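Local coordinates for protein esterase (PDB 4TX1) that is a carbohydrate acetylesterase of the SGNH hydrolase family that hydrolyses acetyl esters and probably has arylesterase activity, at residues L94-L99 with L142-P147; D103-I108 with A159-G164; G118-V123 with D180-G185. All coordinates share one frame; numbering follows the deposited sequence.

Contact 1: residues L94-L99 with L142-P147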
ATOM      1  N   LEU A  94      28.857  -3.366  -7.842  1.00 16.62           N
ATOM      2  CA  LEU A  94      28.190  -4.086  -8.884  1.00 16.34           C
ATOM      3  C   LEU A  94      26.885  -4.688  -8.376  1.00 16.02           C
ATOM      4  O   LEU A  94      26.879  -5.288  -7.309  1.00 16.26           O
ATOM      5  CB  LEU A  94      29.022  -5.299  -9.328  1.00 16.29           C
ATOM      6  CG  LEU A  94      28.566  -6.182 -10.462  1.00 16.70           C
ATOM      7  CD1 LEU A  94      28.360  -5.482 -11.811  1.00 18.04           C
ATOM      8  CD2 LEU A  94      29.556  -7.391 -10.574  1.00 16.40           C
ATOM      9  N   ILE A  95      25.872  -4.554  -9.191  1.00 15.37           N
ATOM     10  CA  ILE A  95      24.583  -5.257  -8.931  1.00 15.33           C
ATOM     11  C   ILE A  95      24.500  -6.287 -10.036  1.00 13.96           C
ATOM     12  O   ILE A  95      24.603  -5.939 -11.244  1.00 15.96           O
ATOM     13  CB  ILE A  95      23.394  -4.286  -8.960  1.00 16.65           C
ATOM     14  CG1 ILE A  95      23.563  -3.286  -7.786  1.00 20.20           C
ATOM     15  CG2 ILE A  95      22.103  -5.137  -8.849  1.00 17.06           C
ATOM     16  CD1 ILE A  95      24.152  -1.996  -8.054  1.00 26.58           C
ATOM     17  N   VAL A  96      24.279  -7.542  -9.669  1.00 14.93           N
ATOM     18  CA  VAL A  96      24.034  -8.630 -10.612  1.00 13.53           C
ATOM     19  C   VAL A  96      22.568  -9.076 -10.526  1.00 14.41           C
ATOM     20  O   VAL A  96      22.166  -9.544  -9.449  1.00 14.54           O
ATOM     21  CB  VAL A  96      24.939  -9.859 -10.292  1.00 13.78           C
ATOM     22  CG1 VAL A  96      24.744 -10.957 -11.394  1.00 14.56           C
ATOM     23  CG2 VAL A  96      26.406  -9.328 -10.203  1.00 13.64           C
ATOM     24  N   PHE A  97      21.829  -8.953 -11.612  1.00 14.58           N
ATOM     25  CA  PHE A  97      20.427  -9.379 -11.671  1.00 13.63           C
ATOM     26  C   PHE A  97      20.333 -10.742 -12.336  1.00 15.40           C
ATOM     27  O   PHE A  97      20.912 -10.980 -13.406  1.00 15.48           O
ATOM     28  CB  PHE A  97      19.577  -8.434 -12.471  1.00 13.95           C
ATOM     29  CG  PHE A  97      19.396  -7.060 -11.833  1.00 14.06           C
ATOM     30  CD1 PHE A  97      18.725  -6.949 -10.630  1.00 13.64           C
ATOM     31  CD2 PHE A  97      19.844  -5.904 -12.424  1.00 13.49           C
ATOM     32  CE1 PHE A  97      18.507  -5.748 -10.058  1.00 12.88           C
ATOM     33  CE2 PHE A  97      19.613  -4.657 -11.894  1.00 13.85           C
ATOM     34  CZ  PHE A  97      18.991  -4.572 -10.648  1.00 13.02           C
ATOM     35  N   MET A  98      19.611 -11.632 -11.692  1.00 14.11           N
ATOM     36  CA  MET A  98      19.161 -12.821 -12.405  1.00 12.71           C
ATOM     37  C   MET A  98      17.683 -13.099 -12.131  1.00 13.95           C
ATOM     38  O   MET A  98      17.308 -13.783 -11.141  1.00 14.30           O
ATOM     39  CB  MET A  98      20.066 -14.064 -12.142  1.00 15.52           C
ATOM     40  CG  MET A  98      19.732 -15.163 -13.142  1.00 16.55           C
ATOM     41  SD  MET A  98      20.873 -16.578 -13.168  1.00 19.43           S
ATOM     42  CE  MET A  98      20.298 -17.435 -11.711  1.00 18.81           C
ATOM     43  N   LEU A  99      16.827 -12.523 -12.964  1.00 12.94           N
ATOM     44  CA  LEU A  99      15.389 -12.603 -12.794  1.00 12.35           C
ATOM     45  C   LEU A  99      14.742 -12.778 -14.132  1.00 12.16           C
ATOM     46  O   LEU A  99      15.330 -12.444 -15.166  1.00 13.92           O
ATOM     47  CB  LEU A  99      14.854 -11.331 -12.082  1.00 10.83           C
ATOM     48  CG  LEU A  99      15.205 -11.120 -10.637  1.00 10.48           C
ATOM     49  CD1 LEU A  99      14.764  -9.692 -10.166  1.00 11.11           C
ATOM     50  CD2 LEU A  99      14.561 -12.199  -9.789  1.00 12.57           C
ATOM     51  N   LEU A 142      25.197  -5.830 -14.031  1.00 15.98           N
ATOM     52  CA  LEU A 142      25.264  -7.036 -14.847  1.00 16.26           C
ATOM     53  C   LEU A 142      23.872  -7.676 -14.929  1.00 15.59           C
ATOM     54  O   LEU A 142      23.368  -8.134 -13.860  1.00 16.52           O
ATOM     55  CB  LEU A 142      26.221  -7.996 -14.253  1.00 16.60           C
ATOM     56  CG  LEU A 142      26.800  -9.175 -15.002  1.00 20.03           C
ATOM     57  CD1 LEU A 142      27.453 -10.306 -14.232  1.00 20.17           C
ATOM     58  CD2 LEU A 142      26.578  -9.251 -16.534  1.00 18.49           C
ATOM     59  N   ILE A 143      23.370  -7.829 -16.137  1.00 15.15           N
ATOM     60  CA  ILE A 143      22.091  -8.469 -16.417  1.00 14.80           C
ATOM     61  C   ILE A 143      22.383  -9.926 -16.796  1.00 18.86           C
ATOM     62  O   ILE A 143      23.045 -10.197 -17.789  1.00 19.02           O
ATOM     63  CB  ILE A 143      21.291  -7.801 -17.504  1.00 14.98           C
ATOM     64  CG1 ILE A 143      20.976  -6.370 -17.049  1.00 14.92           C
ATOM     65  CG2 ILE A 143      20.020  -8.587 -17.846  1.00 14.86           C
ATOM     66  CD1 ILE A 143      20.429  -5.436 -18.100  1.00 15.32           C
ATOM     67  N   VAL A 144      21.852 -10.859 -16.027  1.00 15.16           N
ATOM     68  CA  VAL A 144      22.027 -12.270 -16.329  1.00 14.79           C
ATOM     69  C   VAL A 144      20.696 -12.887 -16.754  1.00 16.61           C
ATOM     70  O   VAL A 144      19.633 -12.815 -16.032  1.00 16.53           O
ATOM     71  CB  VAL A 144      22.641 -13.014 -15.154  1.00 14.13           C
ATOM     72  CG1 VAL A 144      22.861 -14.478 -15.557  1.00 15.04           C
ATOM     73  CG2 VAL A 144      23.906 -12.368 -14.621  1.00 14.65           C
ATOM     74  N   SER A 145      20.645 -13.484 -17.945  1.00 13.04           N
ATOM     75  CA  SER A 145      19.447 -14.171 -18.381  1.00 14.19           C
ATOM     76  C   SER A 145      19.491 -15.569 -17.658  1.00 15.09           C
ATOM     77  O   SER A 145      20.553 -16.252 -17.630  1.00 16.34           O
ATOM     78  CB  SER A 145      19.268 -14.302 -19.893  1.00 19.13           C
ATOM     79  OG  SER A 145      20.462 -14.957 -20.378  1.00 19.92           O
ATOM     80  N   PRO A 146      18.371 -15.961 -17.014  1.00 15.02           N
ATOM     81  CA  PRO A 146      18.420 -17.188 -16.257  1.00 15.47           C
ATOM     82  C   PRO A 146      18.422 -18.377 -17.293  1.00 14.86           C
ATOM     83  O   PRO A 146      17.946 -18.250 -18.431  1.00 16.67           O
ATOM     84  CB  PRO A 146      17.085 -17.210 -15.480  1.00 14.88           C
ATOM     85  CG  PRO A 146      16.175 -16.345 -16.332  1.00 16.75           C
ATOM     86  CD  PRO A 146      17.096 -15.241 -16.856  1.00 15.82           C
ATOM     87  N   PRO A 147      18.924 -19.538 -16.846  1.00 15.72           N
ATOM     88  CA  PRO A 147      18.774 -20.716 -17.712  1.00 16.23           C
ATOM     89  C   PRO A 147      17.346 -20.974 -18.047  1.00 17.15           C
ATOM     90  O   PRO A 147      16.438 -20.882 -17.186  1.00 17.03           O
ATOM     91  CB  PRO A 147      19.407 -21.829 -16.881  1.00 14.80           C
ATOM     92  CG  PRO A 147      20.327 -21.176 -15.979  1.00 16.17           C
ATOM     93  CD  PRO A 147      19.695 -19.855 -15.644  1.00 15.92           C
TER
HETATM   94  O   HOH W   1      18.205 -10.715 -14.877  1.00 15.38           O
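Val96, Phe97 and Met98 run parallel to Leu142, Ile143 and Val144 as neighbouring strands, their short axes 4.8 Å apart at closest approach and inclined by 17°. The N-H of Leu142 reaches Ile95 O at 2.9 Å, Phe97 N reaches Leu142 O at 2.8 Å, and Val144 N reaches Phe97 O, this last bond more bent at 146°. Beyond them the strands part, and a water accepts from Leu99 N and donates to Val144 O, so both backbone groups still have a partner. On the sheet face that carries Val96, Met98, Leu142 and Val144, the beta-branched valines fit closely: Val96 CG1 meets Val144 CG2 at 3.6 Å, and the same Val96 methyl touches Leu142 CD1, the Val96 and Leu142 side chains lying side by side and pointing the same way. Met98 has CG anti to the backbone N (chi1 -167°), which sets CG against Pro146; SD beyond it lies 3.8 Å from Val144 CG1. On the other face Phe97 lies against Leu122 and Val126 of helix 112-127, and Ile143 against Tyr175 of helix 171-182. The central strand 94-98 and its neighbour 140-145, joined through helix 112-127, form a beta-alpha-beta unit of the five-stranded parallel sheet of the SGNH-hydrolase fold.

Contact 2: residues D103-I108 with A159-G164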
ATOM      1  N   ASP A 103       8.426 -14.465 -14.110  1.00 11.52           N
ATOM      2  CA  ASP A 103       7.678 -13.683 -15.092  1.00 12.59           C
ATOM      3  C   ASP A 103       7.079 -14.591 -16.196  1.00 14.63           C
ATOM      4  O   ASP A 103       6.117 -14.208 -16.883  1.00 14.11           O
ATOM      5  CB  ASP A 103       8.504 -12.611 -15.781  1.00 12.63           C
ATOM      6  CG  ASP A 103       8.886 -11.452 -14.885  1.00 14.38           C
ATOM      7  OD1 ASP A 103       9.515 -11.755 -13.812  1.00 13.71           O
ATOM      8  OD2 ASP A 103       8.757 -10.233 -15.266  1.00 14.53           O
ATOM      9  N   MET A 104       7.614 -15.830 -16.320  1.00 12.68           N
ATOM     10  CA  MET A 104       7.050 -16.771 -17.310  1.00 14.50           C
ATOM     11  C   MET A 104       5.746 -17.431 -16.910  1.00 15.49           C
ATOM     12  O   MET A 104       5.082 -18.069 -17.728  1.00 16.55           O
ATOM     13  CB  MET A 104       8.142 -17.855 -17.592  1.00 15.13           C
ATOM     14  CG  MET A 104       9.487 -17.334 -18.012  1.00 14.60           C
ATOM     15  SD  MET A 104       9.412 -16.446 -19.627  1.00 17.74           S
ATOM     16  CE  MET A 104       9.242 -14.728 -19.190  1.00 15.95           C
ATOM     17  N   LYS A 105       5.326 -17.240 -15.649  1.00 12.58           N
ATOM     18  CA  LYS A 105       4.044 -17.673 -15.179  1.00 13.77           C
ATOM     19  C   LYS A 105       2.931 -16.881 -15.760  1.00 14.13           C
ATOM     20  O   LYS A 105       2.919 -15.652 -15.653  1.00 13.63           O
ATOM     21  CB  LYS A 105       3.963 -17.471 -13.636  1.00 12.99           C
ATOM     22  CG  LYS A 105       4.980 -18.279 -12.848  1.00 13.35           C
ATOM     23  CD  LYS A 105       4.880 -17.852 -11.382  1.00 13.74           C
ATOM     24  CE  LYS A 105       5.809 -18.645 -10.494  1.00 13.51           C
ATOM     25  NZ  LYS A 105       5.808 -18.227  -9.019  1.00 12.71           N
ATOM     26  N   PRO A 106       1.933 -17.545 -16.359  1.00 15.90           N
ATOM     27  CA  PRO A 106       0.752 -16.813 -16.853  1.00 16.60           C
ATOM     28  C   PRO A 106       0.077 -15.891 -15.879  1.00 16.37           C
ATOM     29  O   PRO A 106      -0.372 -14.805 -16.264  1.00 17.77           O
ATOM     30  CB  PRO A 106      -0.198 -17.961 -17.254  1.00 18.43           C
ATOM     31  CG  PRO A 106       0.747 -19.051 -17.750  1.00 19.00           C
ATOM     32  CD  PRO A 106       1.961 -18.950 -16.864  1.00 17.02           C
ATOM     33  N   ILE A 107      -0.003 -16.273 -14.637  1.00 14.81           N
ATOM     34  CA  ILE A 107      -0.620 -15.436 -13.626  1.00 15.54           C
ATOM     35  C   ILE A 107       0.181 -14.136 -13.495  1.00 17.45           C
ATOM     36  O   ILE A 107      -0.445 -13.146 -13.086  1.00 20.15           O
ATOM     37  CB  ILE A 107      -0.841 -16.063 -12.251  1.00 17.71           C
ATOM     38  CG1 ILE A 107       0.456 -16.523 -11.597  1.00 20.13           C
ATOM     39  CG2 ILE A 107      -1.851 -17.283 -12.388  1.00 18.65           C
ATOM     40  CD1 ILE A 107       0.381 -16.820 -10.050  1.00 20.88           C
ATOM     41  N   ILE A 108       1.486 -14.122 -13.820  1.00 15.58           N
ATOM     42  CA  ILE A 108       2.289 -12.897 -13.683  1.00 12.37           C
ATOM     43  C   ILE A 108       2.187 -12.074 -14.942  1.00 14.06           C
ATOM     44  O   ILE A 108       1.813 -10.886 -14.912  1.00 14.23           O
ATOM     45  CB  ILE A 108       3.729 -13.202 -13.225  1.00 12.07           C
ATOM     46  CG1 ILE A 108       3.749 -14.026 -11.930  1.00 12.49           C
ATOM     47  CG2 ILE A 108       4.549 -11.900 -13.204  1.00 12.54           C
ATOM     48  CD1 ILE A 108       3.110 -13.327 -10.703  1.00 12.77           C
ATOM     49  N   ALA A 159       1.645 -26.447 -15.289  1.00 16.64           N
ATOM     50  CA  ALA A 159       0.542 -25.487 -15.292  1.00 16.66           C
ATOM     51  C   ALA A 159       0.977 -24.150 -14.887  1.00 16.19           C
ATOM     52  O   ALA A 159       0.650 -23.144 -15.521  1.00 16.35           O
ATOM     53  CB  ALA A 159      -0.625 -25.966 -14.388  1.00 16.57           C
ATOM     54  N   MET A 160       1.729 -24.124 -13.790  1.00 16.95           N
ATOM     55  CA  MET A 160       2.195 -22.808 -13.197  1.00 16.78           C
ATOM     56  C   MET A 160       2.991 -22.013 -14.234  1.00 16.93           C
ATOM     57  O   MET A 160       2.890 -20.805 -14.287  1.00 15.29           O
ATOM     58  CB  MET A 160       3.031 -23.029 -11.973  1.00 17.52           C
ATOM     59  CG  MET A 160       3.669 -21.785 -11.398  1.00 22.42           C
ATOM     60  SD  MET A 160       2.368 -20.706 -10.694  1.00 35.12           S
ATOM     61  CE  MET A 160       2.637 -21.158  -9.013  1.00 25.32           C
ATOM     62  N   PHE A 161       3.774 -22.700 -15.068  1.00 16.71           N
ATOM     63  CA  PHE A 161       4.661 -22.086 -16.030  1.00 16.25           C
ATOM     64  C   PHE A 161       4.263 -22.446 -17.447  1.00 17.41           C
ATOM     65  O   PHE A 161       5.109 -22.359 -18.367  1.00 17.68           O
ATOM     66  CB  PHE A 161       6.127 -22.523 -15.767  1.00 15.95           C
ATOM     67  CG  PHE A 161       6.703 -22.044 -14.462  1.00 15.30           C
ATOM     68  CD1 PHE A 161       7.370 -20.785 -14.395  1.00 15.60           C
ATOM     69  CD2 PHE A 161       6.610 -22.801 -13.289  1.00 14.65           C
ATOM     70  CE1 PHE A 161       7.937 -20.331 -13.222  1.00 16.08           C
ATOM     71  CE2 PHE A 161       7.190 -22.303 -12.118  1.00 14.69           C
ATOM     72  CZ  PHE A 161       7.850 -21.075 -12.104  1.00 16.07           C
ATOM     73  N   ALA A 162       2.969 -22.663 -17.672  1.00 17.13           N
ATOM     74  CA  ALA A 162       2.479 -22.995 -19.013  1.00 18.20           C
ATOM     75  C   ALA A 162       2.917 -21.955 -20.057  1.00 20.03           C
ATOM     76  O   ALA A 162       2.746 -20.728 -19.897  1.00 19.88           O
ATOM     77  CB  ALA A 162       0.945 -23.172 -18.979  1.00 20.48           C
ATOM     78  N   GLY A 163       3.511 -22.398 -21.147  1.00 20.94           N
ATOM     79  CA  GLY A 163       4.019 -21.457 -22.210  1.00 20.77           C
ATOM     80  C   GLY A 163       5.448 -20.969 -21.991  1.00 21.82           C
ATOM     81  O   GLY A 163       6.083 -20.339 -22.854  1.00 20.07           O
ATOM     82  N   GLY A 164       5.985 -21.236 -20.818  1.00 17.46           N
ATOM     83  CA  GLY A 164       7.268 -20.679 -20.377  1.00 17.16           C
ATOM     84  C   GLY A 164       8.477 -21.208 -21.065  1.00 18.31           C
ATOM     85  O   GLY A 164       9.515 -20.589 -21.078  1.00 17.64           O
TER
HETATM   86  O   HOH W   2       0.638 -19.132 -13.886  1.00 17.94           O
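Lys105 lays its aliphatic chain across Met160 and the ring of Phe161. Its CG stands over one face of that ring, 4.0 Å from the centroid and 28° off the normal, a CH-pi contact, while CE reaches the rim at Phe161 CZ, 3.6 Å away. CG is anti to the carbonyl carbon (chi1 -62°); with the chain extended beyond it, CG and CE touch the ring while CD meets Met160 SD at 3.9 Å, the two side chains crossing obliquely. The ammonium group passes beyond both to a weak hydrogen bond with Asn102 and a weak, long ion pair with Asp69. Here the loop between strand 94-98 and helix 112-127 meets the end of helix 155-160, where a type II turn from Phe161 to Gly164 leads into helix 164-168. Gly163 suits that turn because its positive phi would jam a side chain against the preceding carbonyl. An alanine in place of Lys105 would probably uncover one face of Phe161, remove the methylene packed on Met160 SD and leave Asn102 and Asp69 without their ammonium partner. Met104 CB comes to the ring edge, 4.4 Å from Phe161 CD1. Pro106 CD lies 3.3 Å from Met160 O in a van der Waals contact; that oxygen accepts a hydrogen bond from a water, which in turn accepts from Ile107 N.

Contact 3: residues G118-V123 with D180-G185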
ATOM      1  N   GLY A 118      10.626  -5.302 -17.100  1.00 13.23           N
ATOM      2  CA  GLY A 118      10.845  -5.310 -15.643  1.00 13.43           C
ATOM      3  C   GLY A 118      12.333  -5.120 -15.342  1.00 13.20           C
ATOM      4  O   GLY A 118      12.716  -4.365 -14.422  1.00 12.04           O
ATOM      5  N   ILE A 119      13.228  -5.811 -16.078  1.00 13.07           N
ATOM      6  CA  ILE A 119      14.659  -5.578 -15.827  1.00 12.10           C
ATOM      7  C   ILE A 119      15.050  -4.128 -16.079  1.00 11.87           C
ATOM      8  O   ILE A 119      15.842  -3.546 -15.321  1.00 13.86           O
ATOM      9  CB  ILE A 119      15.529  -6.508 -16.726  1.00 12.05           C
ATOM     10  CG1 ILE A 119      15.289  -8.006 -16.385  1.00 13.01           C
ATOM     11  CG2 ILE A 119      17.013  -6.164 -16.579  1.00 13.32           C
ATOM     12  CD1 ILE A 119      15.697  -8.448 -14.988  1.00 13.68           C
ATOM     13  N   GLU A 120      14.490  -3.554 -17.128  1.00 13.62           N
ATOM     14  CA  GLU A 120      14.664  -2.140 -17.415  1.00 13.92           C
ATOM     15  C   GLU A 120      14.323  -1.237 -16.248  1.00 12.79           C
ATOM     16  O   GLU A 120      15.063  -0.320 -15.881  1.00 14.49           O
ATOM     17  CB  GLU A 120      13.980  -1.761 -18.691  1.00 15.31           C
ATOM     18  CG  GLU A 120      14.201  -0.309 -19.113  1.00 17.08           C
ATOM     19  CD  GLU A 120      13.562  -0.018 -20.446  1.00 23.23           C
ATOM     20  OE1 GLU A 120      14.048   0.894 -21.109  1.00 31.10           O
ATOM     21  OE2 GLU A 120      12.580  -0.641 -20.847  1.00 23.33           O
ATOM     22  N   ARG A 121      13.213  -1.538 -15.630  1.00 13.28           N
ATOM     23  CA  ARG A 121      12.819  -0.790 -14.452  1.00 12.95           C
ATOM     24  C   ARG A 121      13.830  -0.968 -13.295  1.00 12.24           C
ATOM     25  O   ARG A 121      14.172  -0.025 -12.681  1.00 13.06           O
ATOM     26  CB  ARG A 121      11.427  -1.189 -14.009  1.00 20.00           C
ATOM     27  CG  ARG A 121      11.017  -0.570 -12.705  1.00 20.00           C
ATOM     28  CD  ARG A 121      10.769   0.909 -12.813  1.00 20.00           C
ATOM     29  NE  ARG A 121      10.111   1.396 -11.629  1.00 20.00           N
ATOM     30  CZ  ARG A 121      10.375   2.526 -11.033  1.00 20.00           C
ATOM     31  NH1 ARG A 121      11.295   3.318 -11.493  1.00 20.00           N
ATOM     32  NH2 ARG A 121       9.733   2.799  -9.942  1.00 20.00           N
ATOM     33  N   LEU A 122      14.274  -2.206 -13.044  1.00 11.79           N
ATOM     34  CA  LEU A 122      15.243  -2.465 -12.032  1.00 11.66           C
ATOM     35  C   LEU A 122      16.530  -1.681 -12.305  1.00 12.64           C
ATOM     36  O   LEU A 122      17.134  -1.123 -11.405  1.00 12.64           O
ATOM     37  CB  LEU A 122      15.522  -3.971 -11.864  1.00 11.83           C
ATOM     38  CG  LEU A 122      14.296  -4.815 -11.483  1.00 11.95           C
ATOM     39  CD1 LEU A 122      14.737  -6.292 -11.385  1.00 12.95           C
ATOM     40  CD2 LEU A 122      13.632  -4.384 -10.184  1.00 13.84           C
ATOM     41  N   VAL A 123      16.962  -1.673 -13.569  1.00 13.42           N
ATOM     42  CA  VAL A 123      18.204  -0.933 -13.892  1.00 13.67           C
ATOM     43  C   VAL A 123      18.005   0.519 -13.492  1.00 13.76           C
ATOM     44  O   VAL A 123      18.882   1.142 -12.897  1.00 14.10           O
ATOM     45  CB  VAL A 123      18.581  -1.076 -15.393  1.00 13.32           C
ATOM     46  CG1 VAL A 123      19.754  -0.127 -15.698  1.00 15.81           C
ATOM     47  CG2 VAL A 123      18.918  -2.564 -15.640  1.00 14.78           C
ATOM     48  N   ASP A 180      22.908  -3.771 -23.835  1.00 23.00           N
ATOM     49  CA  ASP A 180      23.606  -2.898 -24.829  1.00 26.86           C
ATOM     50  C   ASP A 180      22.990  -1.487 -24.857  1.00 25.24           C
ATOM     51  O   ASP A 180      23.722  -0.500 -24.828  1.00 27.22           O
ATOM     52  CB  ASP A 180      23.572  -3.586 -26.214  1.00 27.48           C
ATOM     53  CG  ASP A 180      24.391  -2.804 -27.280  1.00 39.22           C
ATOM     54  OD1 ASP A 180      25.501  -2.276 -26.954  1.00 49.20           O
ATOM     55  OD2 ASP A 180      23.903  -2.695 -28.411  1.00 45.07           O
ATOM     56  N   GLU A 181      21.665  -1.406 -24.835  1.00 25.14           N
ATOM     57  CA  GLU A 181      20.885  -0.158 -24.850  1.00 26.51           C
ATOM     58  C   GLU A 181      21.161   0.663 -23.617  1.00 28.02           C
ATOM     59  O   GLU A 181      21.408   1.859 -23.696  1.00 26.29           O
ATOM     60  CB  GLU A 181      19.441  -0.509 -25.053  1.00 34.02           C
ATOM     61  CG  GLU A 181      18.470   0.651 -25.162  1.00 43.51           C
ATOM     62  CD  GLU A 181      17.044   0.191 -24.844  1.00 55.85           C
ATOM     63  OE1 GLU A 181      16.326   0.954 -24.134  1.00 55.80           O
ATOM     64  OE2 GLU A 181      16.670  -0.964 -25.272  1.00 59.72           O
ATOM     65  N   LEU A 182      21.325   0.005 -22.457  1.00 23.47           N
ATOM     66  CA  LEU A 182      21.493   0.680 -21.208  1.00 24.42           C
ATOM     67  C   LEU A 182      22.910   0.694 -20.645  1.00 24.89           C
ATOM     68  O   LEU A 182      23.107   1.091 -19.496  1.00 28.17           O
ATOM     69  CB  LEU A 182      20.538   0.023 -20.145  1.00 24.45           C
ATOM     70  CG  LEU A 182      19.028   0.025 -20.425  1.00 26.35           C
ATOM     71  CD1 LEU A 182      18.266  -0.632 -19.256  1.00 25.78           C
ATOM     72  CD2 LEU A 182      18.538   1.428 -20.705  1.00 28.61           C
ATOM     73  N   ASP A 183      23.913   0.276 -21.400  1.00 28.90           N
ATOM     74  CA  ASP A 183      25.235   0.242 -20.822  1.00 29.09           C
ATOM     75  C   ASP A 183      25.434  -0.573 -19.591  1.00 27.75           C
ATOM     76  O   ASP A 183      26.063  -0.146 -18.613  1.00 26.60           O
ATOM     77  CB  ASP A 183      25.664   1.648 -20.470  1.00 40.08           C
ATOM     78  CG  ASP A 183      26.760   2.069 -21.305  1.00 53.02           C
ATOM     79  OD1 ASP A 183      26.457   2.360 -22.490  1.00 57.61           O
ATOM     80  OD2 ASP A 183      27.901   1.992 -20.782  1.00 62.04           O
ATOM     81  N   CYS A 184      24.897  -1.781 -19.629  1.00 24.52           N
ATOM     82  CA  CYS A 184      25.077  -2.748 -18.587  1.00 23.12           C
ATOM     83  C   CYS A 184      25.887  -3.905 -19.203  1.00 19.94           C
ATOM     84  O   CYS A 184      25.836  -4.136 -20.437  1.00 21.76           O
ATOM     85  CB  CYS A 184      23.679  -3.376 -18.228  1.00 20.90           C
ATOM     86  SG  CYS A 184      22.673  -2.224 -17.318  1.00 25.26           S
ATOM     87  N   GLY A 185      26.481  -4.713 -18.318  1.00 17.27           N
ATOM     88  CA  GLY A 185      26.994  -6.024 -18.733  1.00 20.34           C
ATOM     89  C   GLY A 185      25.882  -7.008 -18.963  1.00 19.35           C
ATOM     90  O   GLY A 185      24.750  -6.854 -18.423  1.00 17.52           O
TER
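Glu120 and Val123, about one helical turn apart, carry the contact of residues 118-123 with Glu181, Leu182 and Cys184. Glu120 has CG anti to the backbone N (chi1 -176°), and the chain runs on extended past Leu182, with CG 4.1 Å from Leu182 CD1. The two side chains cross at about a right angle, the CG methylene of Glu120 giving the leucine an apolar neighbour. At the tip, Glu120 OE1 comes within 3.8 Å of Glu181 OE1, with the carboxylate planes 83° apart. These like charges would be expected to repel, but Glu120 OE2 also makes a salt bridge to Lys117, which probably offsets part of the cost. Val123 follows, its side chain directed at the other segment: CG1 lies 3.9 Å from Leu182 CD1 and equally far from Cys184 SG. A short branched valine suits this place because its two methyls can meet both the leucine and the sulfur. Between Leu182 and Cys184, Asp183 takes positive phi in a Schellman motif that closes helix 171-182. Helix 112-127 thus lies beside the end of helix 171-182, with Val123 and Cys184 both resting on Ile141 of strand 140-145, while Gly185 starts strand 185-188 and bonds by its backbone to Ile141 and Ile143.

Overall arrangement
Contact 1 lies at the core, with its centre about 4 Å from that of the chain and every touching residue buried; contact 3 is a surface contact and contact 2 is partly buried, farther out. Backbone hydrogen bonds join the segments in contact 1 alone, whereas contact 2 combines side-chain packing with contacts to backbone oxygens and a bridging water, and contact 3 is side chain on side chain. Contacts 1 and 3 touch: Leu122 of helix 112-127 packs on Phe97 and Leu99, and Ile143 N probably bonds to Gly185 O. Contact 2 stands about 20 Å from contact 1, centre to centre, where the loop after strand 94-98 meets the end of helix 155-160 and its turn, and a second subunit packs on Ile107 and Met160.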